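Local atomic coordinates of HTH-type transcriptional repressor Rv2887 (Mycobacterium tuberculosis, PDB entry 5HSM), a protein that represses the methyltransferase gene htm by binding its promoter, represses at least five other genes, and binds salicylate and para-aminosalicylic acid. Residues S46-P51 against R132-R137; L62-Q67 against R78-T83; T89-L94 against G98-P103; R137-L142 against R148-M153. All blocks are in the same frame, centred on the assembly; numbering follows the deposited sequence.

How the contacts relate
Contacts 3 and 4 are buried, contact 1 is partly buried, and contact 2 lies at the surface. Contacts 2 and 3 belong to the DNA-binding half and touch each other, Leu65 CD1 lying 4.0 Å from Leu91 CD2. Contacts 1 and 4 share Arg137 and both use helix 118-139, on the dimerisation side; the centres of contacts 3 and 4 are about 36 Å apart. Apolar carbons meet in all four. Only contact 3 adds hydrogen bonds between its segments, since its second segment is a loop whose backbone folds back on the helix end. In contact 4, arginines on one segment hold a sulfate. Contacts 1, 2 and 4 also touch the second subunit.

Contact 1 (S46-P51 against R132-R137)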
loop_
_atom_site.group_PDB
_atom_site.type_symbol
_atom_site.label_atom_id
_atom_site.label_comp_id
_atom_site.label_asym_id
_atom_site.label_seq_id
_atom_site.Cartn_x
_atom_site.Cartn_y
_atom_site.Cartn_z
ATOM N N SER A 46 10.538 -9.507 0.446
ATOM C CA SER A 46 10.142 -10.775 -0.151
ATOM C C SER A 46 11.342 -11.718 -0.393
ATOM O O SER A 46 11.278 -12.919 -0.095
ATOM C CB SER A 46 9.402 -10.499 -1.460
ATOM O OG SER A 46 8.966 -11.697 -2.052
ATOM N N ALA A 47 12.426 -11.174 -0.943
ATOM C CA ALA A 47 13.617 -11.969 -1.225
ATOM C C ALA A 47 14.254 -12.472 0.063
ATOM O O ALA A 47 14.792 -13.583 0.099
ATOM C CB ALA A 47 14.625 -11.171 -2.028
ATOM N N ALA A 48 14.203 -11.653 1.111
ATOM C CA ALA A 48 14.739 -12.060 2.412
ATOM C C ALA A 48 13.908 -13.172 3.053
ATOM O O ALA A 48 14.438 -14.050 3.752
ATOM C CB ALA A 48 14.814 -10.863 3.345
ATOM N N LEU A 49 12.603 -13.135 2.821
ATOM C CA LEU A 49 11.706 -14.149 3.390
ATOM C C LEU A 49 11.710 -15.465 2.621
ATOM O O LEU A 49 11.423 -16.525 3.183
ATOM C CB LEU A 49 10.291 -13.618 3.436
ATOM C CG LEU A 49 10.096 -12.504 4.465
ATOM C CD1 LEU A 49 8.782 -11.828 4.193
ATOM C CD2 LEU A 49 10.117 -13.079 5.893
ATOM N N SER A 50 12.019 -15.399 1.334
ATOM C CA SER A 50 11.941 -16.602 0.504
ATOM C C SER A 50 12.710 -17.823 1.049
ATOM O O SER A 50 12.149 -18.910 1.091
ATOM C CB SER A 50 12.409 -16.289 -0.917
ATOM O OG SER A 50 12.179 -17.412 -1.750
ATOM N N PRO A 51 13.971 -17.658 1.494
ATOM C CA PRO A 51 14.677 -18.853 1.996
ATOM C C PRO A 51 14.032 -19.483 3.225
ATOM O O PRO A 51 14.326 -20.633 3.548
ATOM C CB PRO A 51 16.061 -18.318 2.359
ATOM C CG PRO A 51 16.213 -17.080 1.515
ATOM C CD PRO A 51 14.851 -16.475 1.492
ATOM N N ARG A 132 13.929 -7.028 9.426
ATOM C CA ARG A 132 14.663 -5.870 9.948
ATOM C C ARG A 132 16.004 -5.697 9.225
ATOM O O ARG A 132 16.440 -4.562 8.936
ATOM C CB ARG A 132 14.893 -6.002 11.454
ATOM C CG ARG A 132 13.595 -6.112 12.248
ATOM C CD ARG A 132 13.826 -5.921 13.752
ATOM N NE ARG A 132 13.970 -4.505 14.084
ATOM C CZ ARG A 132 12.947 -3.662 14.225
ATOM N NH1 ARG A 132 11.702 -4.088 14.065
ATOM N NH2 ARG A 132 13.166 -2.389 14.522
ATOM N N ALA A 133 16.647 -6.829 8.918
ATOM C CA ALA A 133 17.909 -6.772 8.194
ATOM C C ALA A 133 17.694 -6.233 6.769
ATOM O O ALA A 133 18.500 -5.429 6.281
ATOM C CB ALA A 133 18.579 -8.146 8.153
ATOM N N ALA A 134 16.623 -6.668 6.108
ATOM C CA ALA A 134 16.293 -6.142 4.757
ATOM C C ALA A 134 16.121 -4.631 4.769
ATOM O O ALA A 134 16.610 -3.898 3.877
ATOM C CB ALA A 134 15.028 -6.793 4.225
ATOM N N ASP A 135 15.405 -4.162 5.788
ATOM C CA ASP A 135 15.184 -2.730 5.970
ATOM C C ASP A 135 16.506 -1.979 6.050
ATOM O O ASP A 135 16.715 -0.948 5.371
ATOM C CB ASP A 135 14.372 -2.492 7.240
ATOM C CG ASP A 135 13.826 -1.068 7.334
ATOM O OD1 ASP A 135 12.755 -0.822 6.758
ATOM O OD2 ASP A 135 14.450 -0.212 8.006
ATOM N N ALA A 136 17.406 -2.501 6.882
ATOM C CA ALA A 136 18.721 -1.885 7.030
ATOM C C ALA A 136 19.514 -1.893 5.724
ATOM O O ALA A 136 20.254 -0.948 5.431
ATOM C CB ALA A 136 19.523 -2.594 8.135
ATOM N N ARG A 137 19.387 -2.969 4.951
ATOM C CA ARG A 137 20.099 -3.051 3.677
ATOM C C ARG A 137 19.651 -1.962 2.715
ATOM O O ARG A 137 20.473 -1.397 1.982
ATOM C CB ARG A 137 19.906 -4.418 3.019
ATOM C CG ARG A 137 20.751 -5.516 3.655
ATOM C CD ARG A 137 20.819 -6.731 2.759
ATOM N NE ARG A 137 19.523 -7.385 2.556
ATOM C CZ ARG A 137 18.988 -8.255 3.407
ATOM N NH1 ARG A 137 19.605 -8.550 4.549
ATOM N NH2 ARG A 137 17.831 -8.828 3.121
#
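Ala48 carries this contact alone for its segment, meeting Ala134 and Arg137 of helix 118-139. The apolar part is a methyl-to-methyl approach: Ala48 CB stands 4.2 Å from Ala134 CB, and both CB atoms point toward the opposing segment. With side chains this short the backbones come near, the CA atoms of Ala48 and Ala134 being 6.6 Å apart.

The second interaction is between that same methyl and a guanidinium group. NH2 of Arg137 lies 3.6 Å from Ala48 CB, and the methyl sits in the guanidinium plane at its edge, so this is van der Waals contact rather than stacking. A bend at chi3 (-64°) folds the Arg137 chain back along its own helix. One face of the guanidinium therefore lies over the preceding turn, with Ala134 CA 3.5 Å from its plane and Ala133 O offset toward its rim. The charge is met by a salt bridge from NE to OE2 of Glu44 on helix 29-49, which ties the arginine to the helix that also bears Ala48.

One residue beyond Ala134, Asp135, which binds salicylate, takes no part in the contact; its carboxylate accepts hydrogen bonds from the backbone N atoms of Leu30 and Gly31 of the second subunit. Two long helices meeting through small residues, with the partner chain on another side of one of them, belong to the helical dimerisation domain of MarR-family repressors.

Contact 2 (L62-Q67 against R78-T83); sequences LRMLSQ and RHASVT
Met64 reaches from helix 56-67 to His79 and Ala80 at the end of helix 73-79, and its last two atoms make the contact. The sulfur is the first: SD lies 3.8 Å from His79 CB. The end of the imidazole leads away, and the methylene does the touching. The terminal methyl is the second, with CE 3.9 Å from Ala80 CB. A turn at chi3 (-66°) swings CE off the line of the chain and brings it to the alanine. Met87 of helix 84-96 packs on both Met64 and Ala80.

These helices belong to the winged helix-turn-helix of the MarR fold, and the turn between 73-79 and 84-96 is built from the second segment. Ser81, with positive phi, closes a Schellman motif, its N bonding Arg78 O at 3.1 Å; Thr83 then N-caps the next helix through OG1 to Ala86 N.

No hydrogen bond joins the two segments; within 62-67, Arg63 O accepts Ser66 OG at 2.8 Å and Gln67 N at 3.0 Å, both from the same face of its carbonyl plane. Arg63, which binds salicylate, forms salt bridges with Glu128 and with Asp27 of the second subunit.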
loop_
_atom_site.group_PDB
_atom_site.type_symbol
_atom_site.label_atom_id
_atom_site.label_comp_id
_atom_site.label_asym_id
_atom_site.label_seq_id
_atom_site.Cartn_x
_atom_site.Cartn_y
_atom_site.Cartn_z
ATOM N N LEU A 62 1.545 -14.569 9.999
ATOM C CA LEU A 62 2.379 -15.125 11.066
ATOM C C LEU A 62 2.660 -14.120 12.197
ATOM O O LEU A 62 2.507 -14.430 13.382
ATOM C CB LEU A 62 3.696 -15.621 10.451
ATOM C CG LEU A 62 4.595 -16.599 11.202
ATOM C CD1 LEU A 62 3.868 -17.909 11.454
ATOM C CD2 LEU A 62 5.860 -16.840 10.393
ATOM N N ARG A 63 3.062 -12.910 11.826
ATOM C CA ARG A 63 3.398 -11.889 12.803
ATOM C C ARG A 63 2.161 -11.460 13.600
ATOM O O ARG A 63 2.217 -11.293 14.834
ATOM C CB ARG A 63 4.040 -10.683 12.107
ATOM C CG ARG A 63 4.453 -9.591 13.063
ATOM C CD ARG A 63 5.675 -8.858 12.570
ATOM N NE ARG A 63 6.185 -7.924 13.569
ATOM C CZ ARG A 63 6.904 -8.279 14.634
ATOM N NH1 ARG A 63 7.202 -9.556 14.856
ATOM N NH2 ARG A 63 7.328 -7.352 15.483
ATOM N N MET A 64 1.042 -11.304 12.896
ATOM C CA MET A 64 -0.213 -10.933 13.552
ATOM C C MET A 64 -0.635 -11.980 14.587
ATOM O O MET A 64 -1.064 -11.648 15.698
ATOM C CB MET A 64 -1.325 -10.746 12.522
ATOM C CG MET A 64 -1.221 -9.462 11.735
ATOM S SD MET A 64 -2.722 -9.114 10.806
ATOM C CE MET A 64 -2.727 -10.446 9.621
ATOM N N LEU A 65 -0.515 -13.248 14.211
ATOM C CA LEU A 65 -0.844 -14.341 15.123
ATOM C C LEU A 65 0.154 -14.511 16.273
ATOM O O LEU A 65 -0.210 -14.985 17.356
ATOM C CB LEU A 65 -0.960 -15.650 14.347
ATOM C CG LEU A 65 -2.293 -15.825 13.627
ATOM C CD1 LEU A 65 -2.288 -17.113 12.819
ATOM C CD2 LEU A 65 -3.419 -15.843 14.649
ATOM N N SER A 66 1.411 -14.142 16.061
ATOM C CA SER A 66 2.351 -14.201 17.176
ATOM C C SER A 66 2.020 -13.097 18.170
ATOM O O SER A 66 2.218 -13.251 19.374
ATOM C CB SER A 66 3.796 -14.070 16.706
ATOM O OG SER A 66 4.057 -12.760 16.266
ATOM N N GLN A 67 1.517 -11.976 17.667
ATOM C CA GLN A 67 1.172 -10.867 18.565
ATOM C C GLN A 67 -0.251 -10.960 19.135
ATOM O O GLN A 67 -0.600 -10.279 20.118
ATOM C CB GLN A 67 1.372 -9.537 17.832
ATOM C CG GLN A 67 2.842 -9.160 17.690
ATOM C CD GLN A 67 3.093 -8.022 16.720
ATOM O OE1 GLN A 67 2.194 -7.579 16.004
ATOM N NE2 GLN A 67 4.329 -7.539 16.696
ATOM N N ARG A 78 -9.240 -8.592 7.999
ATOM C CA ARG A 78 -9.592 -7.184 8.176
ATOM C C ARG A 78 -8.379 -6.372 8.606
ATOM O O ARG A 78 -8.153 -5.286 8.085
ATOM C CB ARG A 78 -10.747 -7.010 9.172
ATOM C CG ARG A 78 -12.091 -7.417 8.595
ATOM C CD ARG A 78 -13.213 -6.945 9.496
ATOM N NE ARG A 78 -14.051 -8.030 9.983
ATOM C CZ ARG A 78 -14.323 -8.249 11.259
ATOM N NH1 ARG A 78 -13.814 -7.474 12.193
ATOM N NH2 ARG A 78 -15.105 -9.253 11.605
ATOM N N HIS A 79 -7.560 -6.916 9.502
ATOM C CA HIS A 79 -6.379 -6.178 9.944
ATOM C C HIS A 79 -5.334 -6.049 8.834
ATOM O O HIS A 79 -4.602 -5.059 8.773
ATOM C CB HIS A 79 -5.766 -6.846 11.174
ATOM C CG HIS A 79 -6.658 -6.825 12.375
ATOM N ND1 HIS A 79 -6.309 -7.420 13.571
ATOM C CD2 HIS A 79 -7.880 -6.278 12.572
ATOM C CE1 HIS A 79 -7.279 -7.242 14.448
ATOM N NE2 HIS A 79 -8.246 -6.554 13.869
ATOM N N ALA A 80 -5.271 -7.043 7.953
ATOM C CA ALA A 80 -4.313 -7.004 6.854
ATOM C C ALA A 80 -4.887 -6.300 5.636
ATOM O O ALA A 80 -4.201 -6.156 4.632
ATOM C CB ALA A 80 -3.854 -8.421 6.476
ATOM N N SER A 81 -6.140 -5.866 5.734
ATOM C CA SER A 81 -6.848 -5.280 4.600
ATOM C C SER A 81 -6.771 -6.195 3.385
ATOM O O SER A 81 -6.355 -5.787 2.299
ATOM C CB SER A 81 -6.288 -3.896 4.263
ATOM O OG SER A 81 -6.544 -2.992 5.322
ATOM N N VAL A 82 -7.164 -7.444 3.582
ATOM C CA VAL A 82 -7.205 -8.392 2.491
ATOM C C VAL A 82 -8.553 -9.104 2.577
ATOM O O VAL A 82 -9.306 -8.898 3.530
ATOM C CB VAL A 82 -6.015 -9.376 2.556
ATOM C CG1 VAL A 82 -6.278 -10.483 3.566
ATOM C CG2 VAL A 82 -5.717 -9.948 1.191
ATOM N N THR A 83 -8.882 -9.907 1.573
ATOM C CA THR A 83 -10.140 -10.637 1.595
ATOM C C THR A 83 -10.025 -11.851 2.500
ATOM O O THR A 83 -8.946 -12.438 2.610
ATOM C CB THR A 83 -10.546 -11.099 0.196
ATOM O OG1 THR A 83 -9.731 -12.209 -0.197
ATOM C CG2 THR A 83 -10.359 -9.971 -0.793
#

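Contact 3 (T89-L94 against G98-P103)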
loop_
_atom_site.group_PDB
_atom_site.type_symbol
_atom_site.label_atom_id
_atom_site.label_comp_id
_atom_site.label_asym_id
_atom_site.label_seq_id
_atom_site.Cartn_x
_atom_site.Cartn_y
_atom_site.Cartn_z
ATOM N N THR A 89 -6.381 -18.742 2.387
ATOM C CA THR A 89 -5.296 -19.346 1.619
ATOM C C THR A 89 -3.945 -19.236 2.338
ATOM O O THR A 89 -3.199 -20.216 2.438
ATOM C CB THR A 89 -5.181 -18.703 0.233
ATOM O OG1 THR A 89 -6.389 -18.949 -0.500
ATOM C CG2 THR A 89 -3.992 -19.277 -0.533
ATOM N N VAL A 90 -3.642 -18.040 2.831
ATOM C CA VAL A 90 -2.403 -17.810 3.561
ATOM C C VAL A 90 -2.307 -18.743 4.767
ATOM O O VAL A 90 -1.272 -19.378 5.015
ATOM C CB VAL A 90 -2.298 -16.333 4.019
ATOM C CG1 VAL A 90 -1.208 -16.177 5.049
ATOM C CG2 VAL A 90 -2.036 -15.425 2.821
ATOM N N LEU A 91 -3.405 -18.833 5.509
ATOM C CA LEU A 91 -3.487 -19.699 6.664
ATOM C C LEU A 91 -3.310 -21.173 6.302
ATOM O O LEU A 91 -2.677 -21.919 7.035
ATOM C CB LEU A 91 -4.826 -19.498 7.373
ATOM C CG LEU A 91 -4.915 -18.236 8.229
ATOM C CD1 LEU A 91 -6.341 -18.053 8.706
ATOM C CD2 LEU A 91 -3.966 -18.354 9.416
ATOM N N ARG A 92 -3.879 -21.593 5.179
ATOM C CA ARG A 92 -3.719 -22.974 4.726
ATOM C C ARG A 92 -2.252 -23.261 4.430
ATOM O O ARG A 92 -1.706 -24.273 4.876
ATOM C CB ARG A 92 -4.581 -23.250 3.489
ATOM C CG ARG A 92 -4.442 -24.661 2.930
ATOM C CD ARG A 92 -4.787 -25.714 3.979
ATOM N NE ARG A 92 -4.691 -27.075 3.452
ATOM C CZ ARG A 92 -4.640 -28.167 4.210
ATOM N NH1 ARG A 92 -4.670 -28.063 5.534
ATOM N NH2 ARG A 92 -4.555 -29.363 3.643
ATOM N N LYS A 93 -1.603 -22.367 3.688
ATOM C CA LYS A 93 -0.189 -22.575 3.385
ATOM C C LYS A 93 0.673 -22.591 4.655
ATOM O O LYS A 93 1.632 -23.364 4.745
ATOM C CB LYS A 93 0.314 -21.514 2.409
ATOM C CG LYS A 93 -0.149 -21.760 0.985
ATOM C CD LYS A 93 0.005 -20.525 0.116
ATOM C CE LYS A 93 -0.748 -20.690 -1.198
ATOM N NZ LYS A 93 -1.045 -22.120 -1.500
ATOM N N LEU A 94 0.325 -21.767 5.640
ATOM C CA LEU A 94 1.066 -21.781 6.903
ATOM C C LEU A 94 0.820 -23.061 7.704
ATOM O O LEU A 94 1.733 -23.561 8.369
ATOM C CB LEU A 94 0.716 -20.556 7.747
ATOM C CG LEU A 94 1.317 -19.234 7.262
ATOM C CD1 LEU A 94 0.764 -18.061 8.060
ATOM C CD2 LEU A 94 2.818 -19.278 7.389
ATOM N N GLY A 98 3.470 -26.307 8.903
ATOM C CA GLY A 98 3.517 -26.663 10.314
ATOM C C GLY A 98 3.744 -25.480 11.239
ATOM O O GLY A 98 4.119 -25.642 12.410
ATOM N N ALA A 99 3.495 -24.281 10.717
ATOM C CA ALA A 99 3.703 -23.045 11.468
ATOM C C ALA A 99 2.427 -22.596 12.177
ATOM O O ALA A 99 2.476 -21.982 13.247
ATOM C CB ALA A 99 4.201 -21.951 10.536
ATOM N N VAL A 100 1.290 -22.888 11.557
ATOM C CA VAL A 100 -0.011 -22.580 12.129
ATOM C C VAL A 100 -0.706 -23.883 12.496
ATOM O O VAL A 100 -0.729 -24.823 11.695
ATOM C CB VAL A 100 -0.868 -21.748 11.145
ATOM C CG1 VAL A 100 -2.347 -21.805 11.507
ATOM C CG2 VAL A 100 -0.378 -20.301 11.118
ATOM N N ALA A 101 -1.264 -23.949 13.706
ATOM C CA ALA A 101 -1.831 -25.201 14.210
ATOM C C ALA A 101 -3.097 -25.598 13.448
ATOM O O ALA A 101 -3.792 -24.743 12.902
ATOM C CB ALA A 101 -2.118 -25.087 15.710
ATOM N N ARG A 102 -3.386 -26.896 13.406
ATOM C CA ARG A 102 -4.537 -27.406 12.662
ATOM C C ARG A 102 -5.848 -26.970 13.317
ATOM O O ARG A 102 -6.050 -27.167 14.503
ATOM C CB ARG A 102 -4.453 -28.928 12.543
ATOM C CG ARG A 102 -3.291 -29.394 11.698
ATOM C CD ARG A 102 -3.510 -28.971 10.258
ATOM N NE ARG A 102 -2.413 -29.416 9.412
ATOM C CZ ARG A 102 -2.345 -30.623 8.864
ATOM N NH1 ARG A 102 -3.320 -31.504 9.064
ATOM N NH2 ARG A 102 -1.303 -30.947 8.113
ATOM N N PRO A 103 -6.737 -26.350 12.538
ATOM C CA PRO A 103 -7.944 -25.664 13.022
ATOM C C PRO A 103 -8.950 -26.567 13.725
ATOM O O PRO A 103 -8.909 -26.647 14.949
ATOM C CB PRO A 103 -8.552 -25.107 11.741
ATOM C CG PRO A 103 -8.013 -25.979 10.668
ATOM C CD PRO A 103 -6.626 -26.295 11.074
#
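Leu94, near the end of helix 84-96, meets Ala99 and Val100 just after a Schellman motif in which Gly98 leaves the helix with positive phi (73°). In the winged helix-turn-helix of MarR proteins this helix corresponds to the recognition helix, and residues 98-103 lead from it into the wing. Backbone bonds of Ala99 with Thr117 and of Ala101 with Thr115 pair this arm with the returning one, although neither segment holds a regular strand here.

The Leu94 side chain can be followed outward. CB is pressed against Val100, with CG2 at 3.6 Å and Val100 CB slightly farther. CG stands beside the backbone N (chi1 -74°); from there the two methyls diverge. CD1 passes 4.0 Å from Val100 CG2 and also touches Leu62 N in helix 56-67, while CD2 extends toward Ala99, 4.4 Å from its CB. Val100 spreads its branches correspondingly: CG2 takes Leu94, and CG1 makes a looser contact with Leu91 CD2 at 4.3 Å. Leu116 and Cys61 lie around this apolar group, against Val100 and the two leucines respectively.

The backbone closes the turn through one carbonyl, Leu94 O, which grips two donors. Ala99 N, 3.0 Å away, approaches nearly along the C=O axis and makes the long-span bond of the Schellman motif. Val100 N binds the same oxygen at 3.3 Å, its donor standing 66° out of the carbonyl plane and therefore off the lone pairs.

Contact 4 (R137-L142 against R148-M153); sequences RVLARL and REFKRM. With SO4 (sulfate ion), chain B.
Leu142 and Phe150 mark the nearest backbone approach, their CA atoms 8.8 Å apart. Helix 118-139 ends at Leu139 and passes into a type I beta turn, closed by Leu142 N to Leu139 O at 3.0 Å; segment 148-153 is helical throughout. Leu139, at the helix end, and Leu142, at the end of the turn, both contact the following helix.

Leu142 lies across Phe150 at about a right angle, with CD1 3.9 Å from Phe150 CB and obliquely placed relative to the ring. With CG anti to the backbone N (chi1 -180°), the ring extends past this leucine to where Leu139 CD2 comes within 4.4 Å of Phe150 CD2. The other Leu139 methyl crosses the extended Lys151 chain; CD1 to Lys151 CE, at 3.4 Å, is tighter than usual for two carbons. The two helices and the turn between them lie in the helical dimerisation domain of the MarR fold. Phe150 also meets Phe150 of the second subunit, their ring planes about 20° apart, and Leu30 of that subunit packs on Leu139.

Arg148 and Arg152, one turn apart, hold a sulfate, probably from the crystallisation liquor. Both chains bend at chi3 and meet the ion with guanidinium edges. Arg148 uses NE to O1 and NH2 to O2 of the sulfate, each 2.8 Å; Arg152 NH1 bonds the same O1 at 2.9 Å and NH2 reaches O3.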
loop_
_atom_site.group_PDB
_atom_site.type_symbol
_atom_site.label_atom_id
_atom_site.label_comp_id
_atom_site.label_asym_id
_atom_site.label_seq_id
_atom_site.Cartn_x
_atom_site.Cartn_y
_atom_site.Cartn_z
ATOM N N ARG A 137 19.387 -2.969 4.951
ATOM C CA ARG A 137 20.099 -3.051 3.677
ATOM C C ARG A 137 19.651 -1.962 2.715
ATOM O O ARG A 137 20.473 -1.397 1.982
ATOM C CB ARG A 137 19.906 -4.418 3.019
ATOM C CG ARG A 137 20.751 -5.516 3.655
ATOM C CD ARG A 137 20.819 -6.731 2.759
ATOM N NE ARG A 137 19.523 -7.385 2.556
ATOM C CZ ARG A 137 18.988 -8.255 3.407
ATOM N NH1 ARG A 137 19.605 -8.550 4.549
ATOM N NH2 ARG A 137 17.831 -8.828 3.121
ATOM N N VAL A 138 18.354 -1.678 2.690
ATOM C CA VAL A 138 17.905 -0.574 1.824
ATOM C C VAL A 138 18.373 0.788 2.341
ATOM O O VAL A 138 18.916 1.608 1.579
ATOM C CB VAL A 138 16.380 -0.569 1.654
ATOM C CG1 VAL A 138 15.941 0.670 0.891
ATOM C CG2 VAL A 138 15.950 -1.831 0.909
ATOM N N LEU A 139 18.199 1.025 3.639
ATOM C CA LEU A 139 18.687 2.272 4.232
ATOM C C LEU A 139 20.188 2.518 3.995
ATOM O O LEU A 139 20.610 3.654 3.821
ATOM C CB LEU A 139 18.412 2.276 5.729
ATOM C CG LEU A 139 17.260 3.124 6.243
ATOM C CD1 LEU A 139 17.269 3.039 7.751
ATOM C CD2 LEU A 139 17.381 4.574 5.771
ATOM N N ALA A 140 20.992 1.459 3.990
ATOM C CA ALA A 140 22.445 1.613 3.891
ATOM C C ALA A 140 22.927 2.059 2.503
ATOM O O ALA A 140 24.127 2.254 2.295
ATOM C CB ALA A 140 23.134 0.316 4.283
ATOM N N ARG A 141 21.999 2.222 1.565
ATOM C CA ARG A 141 22.300 2.853 0.281
ATOM C C ARG A 141 22.717 4.302 0.499
ATOM O O ARG A 141 23.380 4.902 -0.337
ATOM C CB ARG A 141 21.091 2.804 -0.653
ATOM C CG ARG A 141 20.732 1.426 -1.186
ATOM C CD ARG A 141 19.470 1.522 -2.041
ATOM N NE ARG A 141 19.190 0.267 -2.733
ATOM C CZ ARG A 141 18.381 0.157 -3.782
ATOM N NH1 ARG A 141 17.785 1.230 -4.275
ATOM N NH2 ARG A 141 18.186 -1.024 -4.356
ATOM N N LEU A 142 22.300 4.870 1.624
ATOM C CA LEU A 142 22.690 6.220 1.993
ATOM C C LEU A 142 23.843 6.183 2.988
ATOM O O LEU A 142 23.966 5.238 3.767
ATOM C CB LEU A 142 21.500 6.970 2.608
ATOM C CG LEU A 142 20.204 7.150 1.816
ATOM C CD1 LEU A 142 19.147 7.828 2.688
ATOM C CD2 LEU A 142 20.468 7.991 0.571
ATOM N N ARG A 148 20.614 9.716 8.846
ATOM C CA ARG A 148 20.043 10.473 9.965
ATOM C C ARG A 148 19.168 11.618 9.435
ATOM O O ARG A 148 18.021 11.826 9.879
ATOM C CB ARG A 148 21.145 11.014 10.879
ATOM C CG ARG A 148 21.979 9.926 11.560
ATOM C CD ARG A 148 22.918 10.504 12.631
ATOM N NE ARG A 148 23.885 11.464 12.092
ATOM C CZ ARG A 148 25.104 11.147 11.654
ATOM N NH1 ARG A 148 25.527 9.888 11.686
ATOM N NH2 ARG A 148 25.906 12.093 11.181
ATOM N N GLU A 149 19.703 12.345 8.459
ATOM C CA GLU A 149 18.960 13.458 7.891
ATOM C C GLU A 149 17.636 13.000 7.271
ATOM O O GLU A 149 16.572 13.600 7.496
ATOM C CB GLU A 149 19.801 14.177 6.852
ATOM C CG GLU A 149 19.024 15.236 6.118
ATOM C CD GLU A 149 19.917 16.304 5.559
ATOM O OE1 GLU A 149 21.012 15.952 5.068
ATOM O OE2 GLU A 149 19.532 17.492 5.633
ATOM N N PHE A 150 17.718 11.922 6.502
ATOM C CA PHE A 150 16.579 11.357 5.781
ATOM C C PHE A 150 15.495 10.913 6.750
ATOM O O PHE A 150 14.316 11.179 6.539
ATOM C CB PHE A 150 17.029 10.174 4.924
ATOM C CG PHE A 150 15.926 9.536 4.140
ATOM C CD1 PHE A 150 15.341 10.202 3.077
ATOM C CD2 PHE A 150 15.478 8.269 4.458
ATOM C CE1 PHE A 150 14.320 9.611 2.341
ATOM C CE2 PHE A 150 14.458 7.678 3.736
ATOM C CZ PHE A 150 13.878 8.351 2.676
ATOM N N LYS A 151 15.902 10.234 7.821
ATOM C CA LYS A 151 14.926 9.795 8.805
ATOM C C LYS A 151 14.262 10.972 9.496
ATOM O O LYS A 151 13.078 10.909 9.819
ATOM C CB LYS A 151 15.574 8.912 9.859
ATOM C CG LYS A 151 15.939 7.528 9.385
ATOM C CD LYS A 151 16.679 6.845 10.529
ATOM C CE LYS A 151 17.007 5.415 10.237
ATOM N NZ LYS A 151 17.799 4.807 11.370
ATOM N N ARG A 152 15.026 12.026 9.766
ATOM C CA ARG A 152 14.417 13.200 10.391
ATOM C C ARG A 152 13.379 13.822 9.458
ATOM O O ARG A 152 12.297 14.242 9.886
ATOM C CB ARG A 152 15.480 14.226 10.766
ATOM C CG ARG A 152 16.352 13.804 11.946
ATOM C CD ARG A 152 17.129 14.987 12.493
ATOM N NE ARG A 152 18.048 15.557 11.509
ATOM C CZ ARG A 152 19.344 15.265 11.439
ATOM N NH1 ARG A 152 19.881 14.416 12.306
ATOM N NH2 ARG A 152 20.109 15.831 10.512
ATOM N N MET A 153 13.696 13.873 8.170
ATOM C CA MET A 153 12.747 14.467 7.238
ATOM C C MET A 153 11.497 13.610 7.031
ATOM O O MET A 153 10.376 14.140 7.010
ATOM C CB MET A 153 13.448 14.769 5.918
ATOM C CG MET A 153 14.283 16.040 6.046
ATOM S SD MET A 153 15.086 16.554 4.534
ATOM C CE MET A 153 15.851 15.023 4.130
HETATM S S SO4 B . 23.608 15.001 12.114
HETATM O O1 SO4 B . 22.668 13.932 11.793
HETATM O O2 SO4 B . 24.939 14.644 11.630
HETATM O O3 SO4 B . 23.182 16.244 11.472
HETATM O O4 SO4 B . 23.647 15.178 13.565
#